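PDB 4AXH: (R)-specific secondary-alkylsulfatase from Pseudomonas sp., which hydrolyses secondary alkyl sulfates enantioselectively with inversion of configuration, turning (R)-sulfate esters into (S)-alcohols at a two-zinc active site. Local coordinates for residues S142-I147 against D161-H166; F118-K123 against P358-D363. All coordinates share one frame; numbering follows the deposited sequence. Where two conformers were deposited one is given.

Contact 1: residues S142-I147 against D161-H166; sequences SGLVLI and DLYFQH
Leu144 reaches from strand 144-147 to the C-terminal part of helix 153-164, where its two methyl groups meet two aromatic residues, Tyr163 and Phe164. The branches divide the work. Leu144 CD1 approaches both rings obliquely, lying 3.6 Å from Phe164 CZ. The same Leu144 CD1 is 3.8 Å from Tyr163 CE2. Its sister methyl, Leu144 CD2, comes within 3.4 Å of Tyr163 OH. Between the aromatics themselves, Phe164 CE1 lies at the edge of the tyrosine ring, in its plane. A chi1 of 172° swings the Tyr163 ring from the helix toward the strand; there it runs alongside Leu144, antiparallel to it, while Phe164 meets the leucine head-on. Strand 144-147, helix 153-164 and strand 172-176 form a beta-alpha-beta unit of the metallo-beta-lactamase fold, and this contact pins the helix to the first strand. Ile137 of the neighbouring strand 135-138 touches both Leu144 and Tyr163, and Lys169 makes a cation-pi contact with Phe164. No hydrogen bond links the two segments, so the junction rests on apolar contact; the polar end of the buried tyrosine is satisfied by the Glu139 carboxylate, which anchors the phenol beside the leucine.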
ATOM      1  N   SER A 142       7.692  42.532 -16.058  1.00 54.11           N
ATOM      2  CA  SER A 142       6.411  43.176 -16.374  1.00 54.61           C
ATOM      3  C   SER A 142       5.250  42.849 -15.421  1.00 59.07           C
ATOM      4  O   SER A 142       4.604  43.768 -14.916  1.00 59.48           O
ATOM      5  CB  SER A 142       6.017  42.916 -17.826  1.00 57.98           C
ATOM      6  OG  SER A 142       5.920  41.536 -18.139  1.00 65.00           O
ATOM      7  N   GLY A 143       4.990  41.557 -15.206  1.00 53.26           N
ATOM      8  CA  GLY A 143       3.887  41.106 -14.369  1.00 51.21           C
ATOM      9  C   GLY A 143       4.323  40.362 -13.135  1.00 50.00           C
ATOM     10  O   GLY A 143       5.289  40.764 -12.486  1.00 48.43           O
ATOM     11  N   LEU A 144       3.585  39.282 -12.803  1.00 43.05           N
ATOM     12  CA  LEU A 144       3.797  38.448 -11.618  1.00 40.13           C
ATOM     13  C   LEU A 144       3.918  36.986 -11.954  1.00 43.26           C
ATOM     14  O   LEU A 144       3.189  36.460 -12.804  1.00 43.94           O
ATOM     15  CB  LEU A 144       2.643  38.599 -10.601  1.00 39.01           C
ATOM     16  CG  LEU A 144       2.282  39.991 -10.067  1.00 42.64           C
ATOM     17  CD1 LEU A 144       1.063  39.910  -9.207  1.00 42.75           C
ATOM     18  CD2 LEU A 144       3.395  40.606  -9.255  1.00 42.39           C
ATOM     19  N   VAL A 145       4.825  36.306 -11.250  1.00 38.08           N
ATOM     20  CA  VAL A 145       4.975  34.860 -11.361  1.00 36.37           C
ATOM     21  C   VAL A 145       4.572  34.274 -10.045  1.00 37.78           C
ATOM     22  O   VAL A 145       5.057  34.681  -8.990  1.00 37.20           O
ATOM     23  CB  VAL A 145       6.270  34.309 -12.005  1.00 39.54           C
ATOM     24  CG1 VAL A 145       7.482  35.100 -11.576  1.00 40.50           C
ATOM     25  CG2 VAL A 145       6.452  32.811 -11.765  1.00 37.98           C
ATOM     26  N   LEU A 146       3.552  33.432 -10.110  1.00 32.17           N
ATOM     27  CA  LEU A 146       2.930  32.833  -8.952  1.00 29.50           C
ATOM     28  C   LEU A 146       3.279  31.374  -8.808  1.00 35.99           C
ATOM     29  O   LEU A 146       3.313  30.619  -9.781  1.00 35.67           O
ATOM     30  CB  LEU A 146       1.422  32.975  -9.112  1.00 27.31           C
ATOM     31  CG  LEU A 146       0.706  34.047  -8.369  1.00 29.40           C
ATOM     32  CD1 LEU A 146       1.250  35.412  -8.670  1.00 29.17           C
ATOM     33  CD2 LEU A 146      -0.754  33.993  -8.700  1.00 29.73           C
ATOM     34  N   ILE A 147       3.536  30.966  -7.583  1.00 34.25           N
ATOM     35  CA  ILE A 147       3.711  29.548  -7.291  1.00 32.83           C
ATOM     36  C   ILE A 147       2.559  29.186  -6.388  1.00 32.04           C
ATOM     37  O   ILE A 147       2.435  29.734  -5.297  1.00 29.10           O
ATOM     38  CB  ILE A 147       5.134  28.949  -6.979  1.00 35.40           C
ATOM     39  CG1 ILE A 147       5.101  27.872  -5.905  1.00 35.89           C
ATOM     40  CG2 ILE A 147       6.269  29.972  -6.769  1.00 34.13           C
ATOM     41  CD1 ILE A 147       4.739  26.560  -6.429  1.00 43.74           C
ATOM     42  N   ASP A 161      -5.830  40.128  -3.571  1.00 25.37           N
ATOM     43  CA  ASP A 161      -6.397  41.428  -3.193  1.00 25.97           C
ATOM     44  C   ASP A 161      -5.535  42.124  -2.136  1.00 36.03           C
ATOM     45  O   ASP A 161      -5.250  43.337  -2.266  1.00 39.30           O
ATOM     46  CB  ASP A 161      -7.853  41.292  -2.682  1.00 27.36           C
ATOM     47  CG  ASP A 161      -8.946  41.266  -3.749  1.00 44.19           C
ATOM     48  OD1 ASP A 161      -8.658  41.656  -4.911  1.00 48.69           O
ATOM     49  OD2 ASP A 161     -10.115  40.943  -3.402  1.00 45.75           O
ATOM     50  N   LEU A 162      -5.133  41.344  -1.083  1.00 30.30           N
ATOM     51  CA  LEU A 162      -4.301  41.756   0.045  1.00 28.71           C
ATOM     52  C   LEU A 162      -2.929  42.147  -0.458  1.00 32.76           C
ATOM     53  O   LEU A 162      -2.402  43.156  -0.005  1.00 33.59           O
ATOM     54  CB  LEU A 162      -4.224  40.637   1.096  1.00 28.23           C
ATOM     55  CG  LEU A 162      -3.292  40.813   2.307  1.00 31.61           C
ATOM     56  CD1 LEU A 162      -3.699  41.987   3.165  1.00 31.88           C
ATOM     57  CD2 LEU A 162      -3.259  39.533   3.134  1.00 30.86           C
ATOM     58  N   TYR A 163      -2.392  41.406  -1.437  1.00 28.56           N
ATOM     59  CA  TYR A 163      -1.114  41.712  -2.068  1.00 29.39           C
ATOM     60  C   TYR A 163      -1.181  43.036  -2.829  1.00 37.17           C
ATOM     61  O   TYR A 163      -0.257  43.861  -2.714  1.00 38.01           O
ATOM     62  CB  TYR A 163      -0.688  40.593  -3.026  1.00 31.16           C
ATOM     63  CG  TYR A 163       0.535  40.929  -3.851  1.00 35.04           C
ATOM     64  CD1 TYR A 163       1.823  40.754  -3.338  1.00 36.95           C
ATOM     65  CD2 TYR A 163       0.412  41.404  -5.156  1.00 36.30           C
ATOM     66  CE1 TYR A 163       2.956  41.054  -4.101  1.00 39.19           C
ATOM     67  CE2 TYR A 163       1.538  41.723  -5.925  1.00 36.67           C
ATOM     68  CZ  TYR A 163       2.809  41.545  -5.392  1.00 44.50           C
ATOM     69  OH  TYR A 163       3.921  41.849  -6.136  1.00 42.53           O
ATOM     70  N   PHE A 164      -2.240  43.236  -3.635  1.00 33.85           N
ATOM     71  CA  PHE A 164      -2.361  44.473  -4.415  1.00 33.12           C
ATOM     72  C   PHE A 164      -2.596  45.708  -3.552  1.00 39.40           C
ATOM     73  O   PHE A 164      -2.226  46.806  -3.960  1.00 40.71           O
ATOM     74  CB  PHE A 164      -3.372  44.332  -5.570  1.00 33.94           C
ATOM     75  CG  PHE A 164      -2.915  43.386  -6.657  1.00 33.55           C
ATOM     76  CD1 PHE A 164      -1.604  43.437  -7.144  1.00 33.93           C
ATOM     77  CD2 PHE A 164      -3.806  42.479  -7.231  1.00 31.99           C
ATOM     78  CE1 PHE A 164      -1.186  42.576  -8.153  1.00 33.72           C
ATOM     79  CE2 PHE A 164      -3.381  41.597  -8.226  1.00 33.61           C
ATOM     80  CZ  PHE A 164      -2.073  41.651  -8.684  1.00 32.21           C
ATOM     81  N   GLN A 165      -3.141  45.524  -2.329  1.00 35.83           N
ATOM     82  CA  GLN A 165      -3.358  46.623  -1.390  1.00 35.16           C
ATOM     83  C   GLN A 165      -2.032  47.218  -0.847  1.00 40.43           C
ATOM     84  O   GLN A 165      -2.060  48.313  -0.266  1.00 40.80           O
ATOM     85  CB  GLN A 165      -4.251  46.178  -0.243  1.00 35.44           C
ATOM     86  CG  GLN A 165      -5.719  46.444  -0.499  1.00 61.05           C
ATOM     87  CD  GLN A 165      -6.619  45.509   0.266  1.00 86.91           C
ATOM     88  OE1 GLN A 165      -7.445  44.801  -0.319  1.00 79.10           O
ATOM     89  NE2 GLN A 165      -6.494  45.494   1.592  1.00 83.92           N
ATOM     90  N   HIS A 166      -0.883  46.517  -1.057  1.00 35.52           N
ATOM     91  CA  HIS A 166       0.428  46.913  -0.543  1.00 35.99           C
ATOM     92  C   HIS A 166       1.508  46.908  -1.578  1.00 48.63           C
ATOM     93  O   HIS A 166       2.586  47.467  -1.351  1.00 51.55           O
ATOM     94  CB  HIS A 166       0.832  46.024   0.639  1.00 36.19           C
ATOM     95  CG  HIS A 166      -0.130  46.119   1.779  1.00 39.09           C
ATOM     96  ND1 HIS A 166      -1.270  45.322   1.830  1.00 40.55           N
ATOM     97  CD2 HIS A 166      -0.156  46.989   2.817  1.00 40.20           C
ATOM     98  CE1 HIS A 166      -1.942  45.720   2.900  1.00 39.84           C
ATOM     99  NE2 HIS A 166      -1.310  46.713   3.535  1.00 40.05           N
TER

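Contact 2: residues F118-K123 against P358-D363; sequences FEVMPK and PVWGGD
Just after Glu119 the chain turns a corner at Val120, and it is this bend that meets Trp360 on the short strand 359-360. The backbones stay well apart, with 8.1 Å between Val120 CA and Pro358 CA at their closest, and they share no hydrogen bond. Each is tied into a different sheet: Phe118 pairs with Gln126 and Glu119 with Gly66 on one side of the contact, while Val359 pairs with Leu351 on the other. A classic beta bulge, with Val120 and Met121 both opposite Leu124, accompanies this corner. Beyond Trp360 the chain passes into helix 362-388.

The indole bridges the gap with the outer end of its six-membered ring. CZ3 of Trp360 lies 3.4 Å from Val120 O, which sits at the ring edge in the plane of the indole. Along the same edge, Trp360 CH2 is 4.1 Å from Glu119 O. Two successive carbonyl oxygens therefore lie near the rim, Glu119 O the more distant. The side chains of Val120 and Trp360 cross obliquely, and Val120 CG1 passes 4.0 Å from Trp360 CZ3. Within its own segment, Pro358 CB lies 4.2 Å above one face of the Trp360 indole, offset toward the rim. Val350 of the adjoining strand also touches Trp360, and Arg65 forms a cation-pi contact with it.

The contact thus ties together the two sheets of the metallo-beta-lactamase alpha-beta/beta-alpha sandwich, an edge strand of one to a bend leaving a strand of the other. Carbonyl oxygens near the ring's C-H edge suggest a weakly favourable electrostatic component, but with no hydrogen bond across the segments, the match probably rests mainly on van der Waals contact along the tryptophan rim.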
ATOM      1  N   PHE A 118       3.571  38.772   3.516  1.00 29.92           N
ATOM      2  CA  PHE A 118       4.912  38.793   4.074  1.00 28.48           C
ATOM      3  C   PHE A 118       5.972  38.914   3.014  1.00 35.94           C
ATOM      4  O   PHE A 118       5.955  38.138   2.056  1.00 36.26           O
ATOM      5  CB  PHE A 118       5.178  37.465   4.816  1.00 29.61           C
ATOM      6  CG  PHE A 118       4.225  37.053   5.900  1.00 30.46           C
ATOM      7  CD1 PHE A 118       3.061  36.358   5.598  1.00 32.21           C
ATOM      8  CD2 PHE A 118       4.536  37.276   7.236  1.00 32.49           C
ATOM      9  CE1 PHE A 118       2.190  35.960   6.607  1.00 33.47           C
ATOM     10  CE2 PHE A 118       3.658  36.891   8.241  1.00 34.60           C
ATOM     11  CZ  PHE A 118       2.500  36.215   7.923  1.00 32.21           C
ATOM     12  N   GLU A 119       6.981  39.784   3.233  1.00 35.75           N
ATOM     13  CA  GLU A 119       8.141  39.874   2.337  1.00 36.18           C
ATOM     14  C   GLU A 119       9.165  38.820   2.768  1.00 39.94           C
ATOM     15  O   GLU A 119       9.406  38.665   3.953  1.00 40.57           O
ATOM     16  CB  GLU A 119       8.768  41.272   2.387  1.00 37.65           C
ATOM     17  CG  GLU A 119       9.784  41.575   1.297  1.00 46.45           C
ATOM     18  CD  GLU A 119      10.295  43.005   1.302  1.00 71.53           C
ATOM     19  OE1 GLU A 119      10.660  43.519   2.386  1.00 51.49           O
ATOM     20  OE2 GLU A 119      10.347  43.612   0.208  1.00 84.77           O
ATOM     21  N   VAL A 120       9.719  38.075   1.821  1.00 35.57           N
ATOM     22  CA  VAL A 120      10.758  37.087   2.079  1.00 35.20           C
ATOM     23  C   VAL A 120      12.074  37.782   1.736  1.00 42.13           C
ATOM     24  O   VAL A 120      13.031  37.756   2.503  1.00 43.68           O
ATOM     25  CB  VAL A 120      10.567  35.781   1.267  1.00 38.76           C
ATOM     26  CG1 VAL A 120      11.730  34.800   1.488  1.00 38.45           C
ATOM     27  CG2 VAL A 120       9.224  35.121   1.579  1.00 38.03           C
ATOM     28  N   MET A 121      12.085  38.435   0.592  1.00 40.47           N
ATOM     29  CA  MET A 121      13.176  39.210  -0.001  1.00 40.51           C
ATOM     30  C   MET A 121      12.507  40.286  -0.887  1.00 46.99           C
ATOM     31  O   MET A 121      11.364  40.073  -1.295  1.00 46.95           O
ATOM     32  CB  MET A 121      14.011  38.297  -0.913  1.00 42.18           C
ATOM     33  CG  MET A 121      14.811  37.328  -0.164  1.00 45.64           C
ATOM     34  SD  MET A 121      16.074  36.644  -1.175  1.00 50.28           S
ATOM     35  CE  MET A 121      17.003  35.818   0.103  1.00 47.06           C
ATOM     36  N   PRO A 122      13.168  41.413  -1.247  1.00 43.62           N
ATOM     37  CA  PRO A 122      12.506  42.370  -2.161  1.00 41.81           C
ATOM     38  C   PRO A 122      12.177  41.652  -3.470  1.00 41.95           C
ATOM     39  O   PRO A 122      12.983  40.796  -3.883  1.00 39.04           O
ATOM     40  CB  PRO A 122      13.548  43.478  -2.337  1.00 43.21           C
ATOM     41  CG  PRO A 122      14.490  43.314  -1.162  1.00 47.54           C
ATOM     42  CD  PRO A 122      14.541  41.856  -0.906  1.00 43.68           C
ATOM     43  N   LYS A 123      10.940  41.915  -4.057  1.00 37.78           N
ATOM     44  CA  LYS A 123      10.394  41.276  -5.276  1.00 36.47           C
ATOM     45  C   LYS A 123       9.867  39.835  -4.987  1.00 39.25           C
ATOM     46  O   LYS A 123       9.507  39.124  -5.928  1.00 39.16           O
ATOM     47  CB  LYS A 123      11.436  41.208  -6.429  1.00 38.77           C
ATOM     48  CG  LYS A 123      11.790  42.512  -7.130  1.00 55.39           C
ATOM     49  CD  LYS A 123      12.800  42.230  -8.278  1.00 72.75           C
ATOM     50  CE  LYS A 123      12.922  43.374  -9.268  1.00 92.92           C
ATOM     51  NZ  LYS A 123      13.479  42.952 -10.583  1.00 94.39           N
ATOM     52  N   PRO A 358       8.758  30.382   6.597  1.00 27.99           N
ATOM     53  CA  PRO A 358      10.071  30.067   6.030  1.00 28.14           C
ATOM     54  C   PRO A 358      11.155  29.791   7.076  1.00 34.27           C
ATOM     55  O   PRO A 358      11.017  30.199   8.201  1.00 34.44           O
ATOM     56  CB  PRO A 358      10.417  31.363   5.253  1.00 29.58           C
ATOM     57  CG  PRO A 358       9.194  32.225   5.290  1.00 32.58           C
ATOM     58  CD  PRO A 358       8.517  31.835   6.543  1.00 27.66           C
ATOM     59  N   VAL A 359      12.240  29.104   6.720  1.00 34.70           N
ATOM     60  CA  VAL A 359      13.376  28.932   7.624  1.00 36.62           C
ATOM     61  C   VAL A 359      14.533  29.750   7.046  1.00 42.17           C
ATOM     62  O   VAL A 359      14.844  29.586   5.884  1.00 43.47           O
ATOM     63  CB  VAL A 359      13.729  27.468   8.027  1.00 41.53           C
ATOM     64  CG1 VAL A 359      14.066  26.610   6.825  1.00 41.80           C
ATOM     65  CG2 VAL A 359      14.861  27.427   9.062  1.00 41.30           C
ATOM     66  N   TRP A 360      15.103  30.679   7.821  1.00 40.18           N
ATOM     67  CA  TRP A 360      16.152  31.605   7.349  1.00 40.75           C
ATOM     68  C   TRP A 360      17.573  31.199   7.716  1.00 43.40           C
ATOM     69  O   TRP A 360      17.790  30.639   8.788  1.00 44.98           O
ATOM     70  CB  TRP A 360      15.921  33.044   7.869  1.00 39.68           C
ATOM     71  CG  TRP A 360      14.490  33.490   7.959  1.00 40.98           C
ATOM     72  CD1 TRP A 360      13.595  33.150   8.928  1.00 43.82           C
ATOM     73  CD2 TRP A 360      13.765  34.290   7.015  1.00 41.36           C
ATOM     74  NE1 TRP A 360      12.364  33.687   8.650  1.00 43.08           N
ATOM     75  CE2 TRP A 360      12.461  34.459   7.522  1.00 45.32           C
ATOM     76  CE3 TRP A 360      14.119  34.957   5.815  1.00 42.68           C
ATOM     77  CZ2 TRP A 360      11.481  35.204   6.849  1.00 45.22           C
ATOM     78  CZ3 TRP A 360      13.147  35.694   5.149  1.00 43.98           C
ATOM     79  CH2 TRP A 360      11.842  35.790   5.651  1.00 44.78           C
ATOM     80  N   GLY A 361      18.523  31.544   6.853  1.00 35.95           N
ATOM     81  CA  GLY A 361      19.941  31.282   7.063  1.00 35.11           C
ATOM     82  C   GLY A 361      20.339  29.914   6.598  1.00 39.75           C
ATOM     83  O   GLY A 361      19.760  28.923   7.046  1.00 40.16           O
ATOM     84  N   GLY A 362      21.328  29.872   5.703  1.00 37.12           N
ATOM     85  CA  GLY A 362      21.860  28.659   5.079  1.00 36.06           C
ATOM     86  C   GLY A 362      22.064  27.523   6.041  1.00 39.41           C
ATOM     87  O   GLY A 362      21.664  26.400   5.744  1.00 39.90           O
ATOM     88  N   ASP A 363      22.679  27.822   7.204  1.00 36.10           N
ATOM     89  CA  ASP A 363      22.948  26.806   8.215  0.50 36.43           C
ATOM     90  C   ASP A 363      21.683  26.213   8.826  1.00 38.52           C
ATOM     91  O   ASP A 363      21.616  24.973   8.973  1.00 36.29           O
ATOM     92  CB  ASP A 363      23.974  27.278   9.263  0.50 39.25           C
ATOM     93  CG  ASP A 363      25.394  27.332   8.717  0.50 57.12           C
ATOM     94  OD1 ASP A 363      25.935  26.256   8.347  0.50 58.07           O
ATOM     95  OD2 ASP A 363      25.970  28.444   8.662  0.50 66.00           O
TER

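In the fold
The two contacts illustrate how one sheet can be held by different means at different places. Both reach the eight-stranded mixed sheet, yet their centres lie about 17 Å apart and their nearest atoms, about 6 Å apart, do not touch. Contact 1 is the more buried and local, packing a strand of that sheet against a helix of the same beta-alpha-beta unit. Contact 2 is partly buried and joins segments far apart in sequence, linking this sheet to the six-stranded one. Methyl groups against two aromatic residues dominate contact 1; in contact 2 an indole edge meets backbone carbonyls as well as a methyl. Both lie away from the zinc and sulfate sites.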